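Local structure of probable spore coat polysaccharide biosynthesis protein E (Chromobacterium violaceum ATCC 12472, 3G8R) at residues L45-I54 with F70-M80. The protein probably acts as an N-acylneuraminate-9-phosphate synthase of the NeuB family, represented here by its zinc-bearing TIM-barrel domain and the SAF domain that follows it. Sequence-based numbering, arbitrary orientation.
Sequences LQYRNLDTFI and FEETRLQPEQM
M80, in the first turn of helix 77-89, turns its unbranched side chain back along the Y47 ring as the barrel strand 40-47 runs out. Bends at chi2 (-53°) and chi3 bring the CE methyl of this selenomethionine into apolar contact with Y47 CD1 at 3.8 Å, while its selenium lies obliquely beside the ring in a Met-aromatic contact and near L45 CG. A flexible methionine-type chain, here with selenium in place of sulfur, suits this place, because once bent it can touch L45, Y47 and the Q46 carbonyl at once. Y47 in turn has an apolar ring for M80 and a hydroxyl that hydrogen-bonds H110 beyond the contact.

A second apolar cluster forms where helix 67-72 meets the short helix 50-53. I54 CD1 reaches F70 CB at 3.9 Å and E71 CG at 3.6 Å, touching only the aliphatic part of E71, whose carboxylate turns away to the backbone N of G60. L50 lays CD2 against the stem of R74, 3.6 Å from its CG. F303 of the second subunit packs on F53, F70 and I54, so this cluster also belongs to the dimer interface.

Over one face of F70 comes R48, its guanidinium stacked with the centres 3.9 Å apart and the planes 28° from parallel. The extended chain carries CD over the ring centre in a CH-pi contact, and NH1 donates to Q46 OE1 at 2.9 Å, nearly straight at 162°, which helps fix the guanidinium's rotation. At the outer edge, L50 CB covers one face of the R74 guanidinium, whose NH1 forms a salt bridge with D51 OD1 at 2.9 Å, its hydrogen bond bent and arriving from above the carboxylate plane.

Arginine serves twice, offering a flat face to carbon and N-H groups to oxygen. R48 thereby links F70 to Q46, whose side chain also hydrogen-bonds E11 and is about 5 Å from the zinc ion.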
loop_
_atom_site.group_PDB
_atom_site.type_symbol
_atom_site.label_atom_id
_atom_site.label_comp_id
_atom_site.label_asym_id
_atom_site.label_seq_id
_atom_site.Cartn_x
_atom_site.Cartn_y
_atom_site.Cartn_z
ATOM N N LEU A 45 2.039 -28.382 2.617
ATOM C CA LEU A 45 2.466 -29.502 1.773
ATOM C C LEU A 45 1.765 -29.525 0.436
ATOM O O LEU A 45 0.781 -28.827 0.226
ATOM C CB LEU A 45 2.101 -30.786 2.475
ATOM C CG LEU A 45 3.166 -31.339 3.403
ATOM C CD1 LEU A 45 4.367 -30.422 3.470
ATOM C CD2 LEU A 45 2.508 -31.500 4.745
ATOM N N GLN A 46 2.259 -30.355 -0.470
ATOM C CA GLN A 46 1.624 -30.544 -1.782
ATOM C C GLN A 46 1.295 -32.005 -1.961
ATOM O O GLN A 46 2.169 -32.842 -1.867
ATOM C CB GLN A 46 2.582 -30.119 -2.873
ATOM C CG GLN A 46 2.631 -28.625 -3.033
ATOM C CD GLN A 46 3.488 -28.182 -4.187
ATOM O OE1 GLN A 46 3.925 -28.988 -4.996
ATOM N NE2 GLN A 46 3.743 -26.885 -4.265
ATOM N N TYR A 47 0.037 -32.329 -2.198
ATOM C CA TYR A 47 -0.332 -33.722 -2.360
ATOM C C TYR A 47 -0.630 -34.003 -3.792
ATOM O O TYR A 47 -1.516 -33.381 -4.368
ATOM C CB TYR A 47 -1.579 -34.042 -1.566
ATOM C CG TYR A 47 -1.365 -34.306 -0.111
ATOM C CD1 TYR A 47 -0.184 -33.941 0.517
ATOM C CD2 TYR A 47 -2.372 -34.879 0.651
ATOM C CE1 TYR A 47 0.003 -34.170 1.860
ATOM C CE2 TYR A 47 -2.198 -35.109 1.994
ATOM C CZ TYR A 47 -1.004 -34.753 2.596
ATOM O OH TYR A 47 -0.810 -34.974 3.938
ATOM N N ARG A 48 0.142 -34.928 -4.350
ATOM C CA ARG A 48 -0.124 -35.586 -5.630
ATOM C C ARG A 48 -0.086 -37.104 -5.423
ATOM O O ARG A 48 0.831 -37.627 -4.785
ATOM C CB ARG A 48 0.937 -35.220 -6.661
ATOM C CG ARG A 48 0.907 -33.773 -7.131
ATOM C CD ARG A 48 2.119 -33.442 -8.022
ATOM N NE ARG A 48 2.137 -32.027 -8.344
ATOM C CZ ARG A 48 2.628 -31.089 -7.546
ATOM N NH1 ARG A 48 3.158 -31.413 -6.375
ATOM N NH2 ARG A 48 2.599 -29.826 -7.926
ATOM N N ASN A 49 -1.082 -37.806 -5.952
ATOM C CA ASN A 49 -1.075 -39.251 -5.951
ATOM C C ASN A 49 -0.260 -39.677 -7.130
ATOM O O ASN A 49 -0.787 -39.858 -8.230
ATOM C CB ASN A 49 -2.486 -39.793 -6.084
ATOM C CG ASN A 49 -2.580 -41.210 -5.648
ATOM O OD1 ASN A 49 -2.683 -42.117 -6.479
ATOM N ND2 ASN A 49 -2.508 -41.427 -4.322
ATOM N N LEU A 50 1.041 -39.815 -6.893
ATOM C CA LEU A 50 2.002 -39.962 -7.973
ATOM C C LEU A 50 1.733 -41.139 -8.900
ATOM O O LEU A 50 2.077 -41.080 -10.084
ATOM C CB LEU A 50 3.426 -39.963 -7.435
ATOM C CG LEU A 50 4.284 -38.755 -7.866
ATOM C CD1 LEU A 50 3.714 -37.402 -7.479
ATOM C CD2 LEU A 50 5.696 -38.899 -7.316
ATOM N N ASP A 51 1.084 -42.178 -8.354
ATOM C CA ASP A 51 0.562 -43.332 -9.129
ATOM C C ASP A 51 -0.365 -42.944 -10.282
ATOM O O ASP A 51 -0.125 -43.343 -11.428
ATOM C CB ASP A 51 -0.192 -44.307 -8.214
ATOM C CG ASP A 51 0.742 -45.234 -7.414
ATOM O OD1 ASP A 51 1.941 -45.399 -7.799
ATOM O OD2 ASP A 51 0.249 -45.809 -6.402
ATOM N N THR A 52 -1.418 -42.190 -9.952
ATOM C CA THR A 52 -2.415 -41.735 -10.908
ATOM C C THR A 52 -1.920 -40.493 -11.650
ATOM O O THR A 52 -2.184 -40.309 -12.843
ATOM C CB THR A 52 -3.767 -41.375 -10.203
ATOM O OG1 THR A 52 -3.522 -40.511 -9.089
ATOM C CG2 THR A 52 -4.490 -42.618 -9.699
ATOM N N PHE A 53 -1.194 -39.644 -10.932
ATOM C CA PHE A 53 -0.976 -38.290 -11.371
ATOM C C PHE A 53 -0.019 -38.181 -12.514
ATOM O O PHE A 53 -0.215 -37.363 -13.423
ATOM C CB PHE A 53 -0.464 -37.424 -10.229
ATOM C CG PHE A 53 -0.440 -35.974 -10.563
ATOM C CD1 PHE A 53 0.759 -35.352 -10.896
ATOM C CD2 PHE A 53 -1.614 -35.247 -10.598
ATOM C CE1 PHE A 53 0.799 -34.003 -11.230
ATOM C CE2 PHE A 53 -1.607 -33.903 -10.922
ATOM C CZ PHE A 53 -0.390 -33.266 -11.240
ATOM N N ILE A 54 1.047 -38.963 -12.446
ATOM C CA ILE A 54 2.005 -38.996 -13.531
ATOM C C ILE A 54 1.585 -40.115 -14.445
ATOM O O ILE A 54 1.560 -41.286 -14.063
ATOM C CB ILE A 54 3.440 -39.202 -13.042
ATOM C CG1 ILE A 54 3.808 -38.095 -12.035
ATOM C CG2 ILE A 54 4.392 -39.311 -14.260
ATOM C CD1 ILE A 54 5.314 -37.894 -11.778
ATOM N N PHE A 70 9.216 -34.380 -9.602
ATOM C CA PHE A 70 8.152 -35.002 -8.845
ATOM C C PHE A 70 8.454 -36.421 -8.432
ATOM O O PHE A 70 8.226 -36.803 -7.281
ATOM C CB PHE A 70 6.843 -34.988 -9.623
ATOM C CG PHE A 70 6.189 -33.635 -9.701
ATOM C CD1 PHE A 70 5.255 -33.360 -10.687
ATOM C CD2 PHE A 70 6.509 -32.621 -8.801
ATOM C CE1 PHE A 70 4.648 -32.112 -10.761
ATOM C CE2 PHE A 70 5.899 -31.363 -8.888
ATOM C CZ PHE A 70 4.984 -31.117 -9.862
ATOM N N GLU A 71 8.955 -37.213 -9.371
ATOM C CA GLU A 71 9.250 -38.620 -9.082
ATOM C C GLU A 71 10.339 -38.750 -8.021
ATOM O O GLU A 71 10.204 -39.550 -7.106
ATOM C CB GLU A 71 9.604 -39.408 -10.354
ATOM C CG GLU A 71 8.422 -39.612 -11.318
ATOM C CD GLU A 71 8.768 -40.432 -12.577
ATOM O OE1 GLU A 71 7.949 -41.309 -12.954
ATOM O OE2 GLU A 71 9.853 -40.212 -13.190
ATOM N N GLU A 72 11.391 -37.942 -8.136
ATOM C CA GLU A 72 12.545 -38.016 -7.234
ATOM C C GLU A 72 12.263 -37.682 -5.766
ATOM O O GLU A 72 12.913 -38.223 -4.863
ATOM C CB GLU A 72 13.644 -37.080 -7.707
ATOM C CG GLU A 72 14.477 -37.593 -8.862
ATOM C CD GLU A 72 15.558 -36.596 -9.264
ATOM O OE1 GLU A 72 16.548 -37.025 -9.900
ATOM O OE2 GLU A 72 15.423 -35.383 -8.935
ATOM N N THR A 73 11.311 -36.784 -5.535
ATOM C CA THR A 73 11.052 -36.292 -4.188
ATOM C C THR A 73 9.813 -36.926 -3.562
ATOM O O THR A 73 9.359 -36.497 -2.491
ATOM C CB THR A 73 10.912 -34.767 -4.170
ATOM O OG1 THR A 73 9.975 -34.376 -5.169
ATOM C CG2 THR A 73 12.246 -34.110 -4.465
ATOM N N ARG A 74 9.283 -37.945 -4.244
ATOM C CA ARG A 74 8.128 -38.728 -3.794
ATOM C C ARG A 74 8.187 -39.086 -2.292
ATOM O O ARG A 74 9.232 -39.500 -1.788
ATOM C CB ARG A 74 8.027 -39.991 -4.670
ATOM C CG ARG A 74 6.810 -40.883 -4.484
ATOM C CD ARG A 74 7.073 -42.320 -5.012
ATOM N NE ARG A 74 5.817 -43.069 -5.171
ATOM C CZ ARG A 74 5.182 -43.250 -6.334
ATOM N NH1 ARG A 74 4.038 -43.929 -6.373
ATOM N NH2 ARG A 74 5.699 -42.760 -7.461
ATOM N N LEU A 75 7.074 -38.881 -1.583
ATOM C CA LEU A 75 6.916 -39.374 -0.203
ATOM C C LEU A 75 5.630 -40.209 -0.002
ATOM O O LEU A 75 4.603 -39.966 -0.643
ATOM C CB LEU A 75 6.993 -38.231 0.814
ATOM C CG LEU A 75 8.340 -37.548 1.128
ATOM C CD1 LEU A 75 8.106 -36.445 2.133
ATOM C CD2 LEU A 75 9.391 -38.504 1.667
ATOM N N GLN A 76 5.702 -41.213 0.870
ATOM C CA GLN A 76 4.569 -42.108 1.090
ATOM C C GLN A 76 3.652 -41.522 2.156
ATOM O O GLN A 76 4.124 -40.850 3.062
ATOM C CB GLN A 76 5.046 -43.514 1.477
ATOM C CG GLN A 76 5.918 -44.225 0.413
ATOM C CD GLN A 76 5.126 -44.759 -0.781
ATOM O OE1 GLN A 76 5.422 -44.432 -1.935
ATOM N NE2 GLN A 76 4.110 -45.585 -0.502
ATOM N N PRO A 77 2.332 -41.763 2.039
ATOM C CA PRO A 77 1.310 -41.276 2.971
ATOM C C PRO A 77 1.734 -41.389 4.418
ATOM O O PRO A 77 1.435 -40.527 5.230
ATOM C CB PRO A 77 0.146 -42.226 2.720
ATOM C CG PRO A 77 0.262 -42.568 1.285
ATOM C CD PRO A 77 1.719 -42.470 0.897
ATOM N N GLU A 78 2.425 -42.474 4.716
ATOM C CA GLU A 78 2.976 -42.755 6.023
ATOM C C GLU A 78 3.821 -41.547 6.471
ATOM O O GLU A 78 3.601 -40.959 7.554
ATOM C CB GLU A 78 3.818 -44.045 5.897
ATOM C CG GLU A 78 4.026 -44.880 7.166
ATOM C CD GLU A 78 5.290 -45.768 7.084
ATOM O OE1 GLU A 78 5.237 -46.960 7.491
ATOM O OE2 GLU A 78 6.339 -45.263 6.602
ATOM N N GLN A 79 4.762 -41.164 5.607
ATOM C CA GLN A 79 5.709 -40.073 5.890
ATOM C C GLN A 79 5.077 -38.663 5.833
ATOM O O GLN A 79 5.426 -37.800 6.639
ATOM C CB GLN A 79 6.915 -40.173 4.959
ATOM C CG GLN A 79 7.442 -41.578 4.814
ATOM C CD GLN A 79 8.384 -41.736 3.621
ATOM O OE1 GLN A 79 7.970 -41.607 2.467
ATOM N NE2 GLN A 79 9.651 -42.051 3.897
HETATM N N MSE A 80 4.156 -38.448 4.885
HETATM C CA MSE A 80 3.342 -37.215 4.811
HETATM C C MSE A 80 2.532 -36.962 6.095
HETATM O O MSE A 80 2.390 -35.822 6.512
HETATM C CB MSE A 80 2.392 -37.218 3.594
HETATM C CG MSE A 80 3.007 -36.964 2.195
HETATM SE SE MSE A 80 4.025 -35.461 2.018
HETATM C CE MSE A 80 3.503 -34.854 0.408
#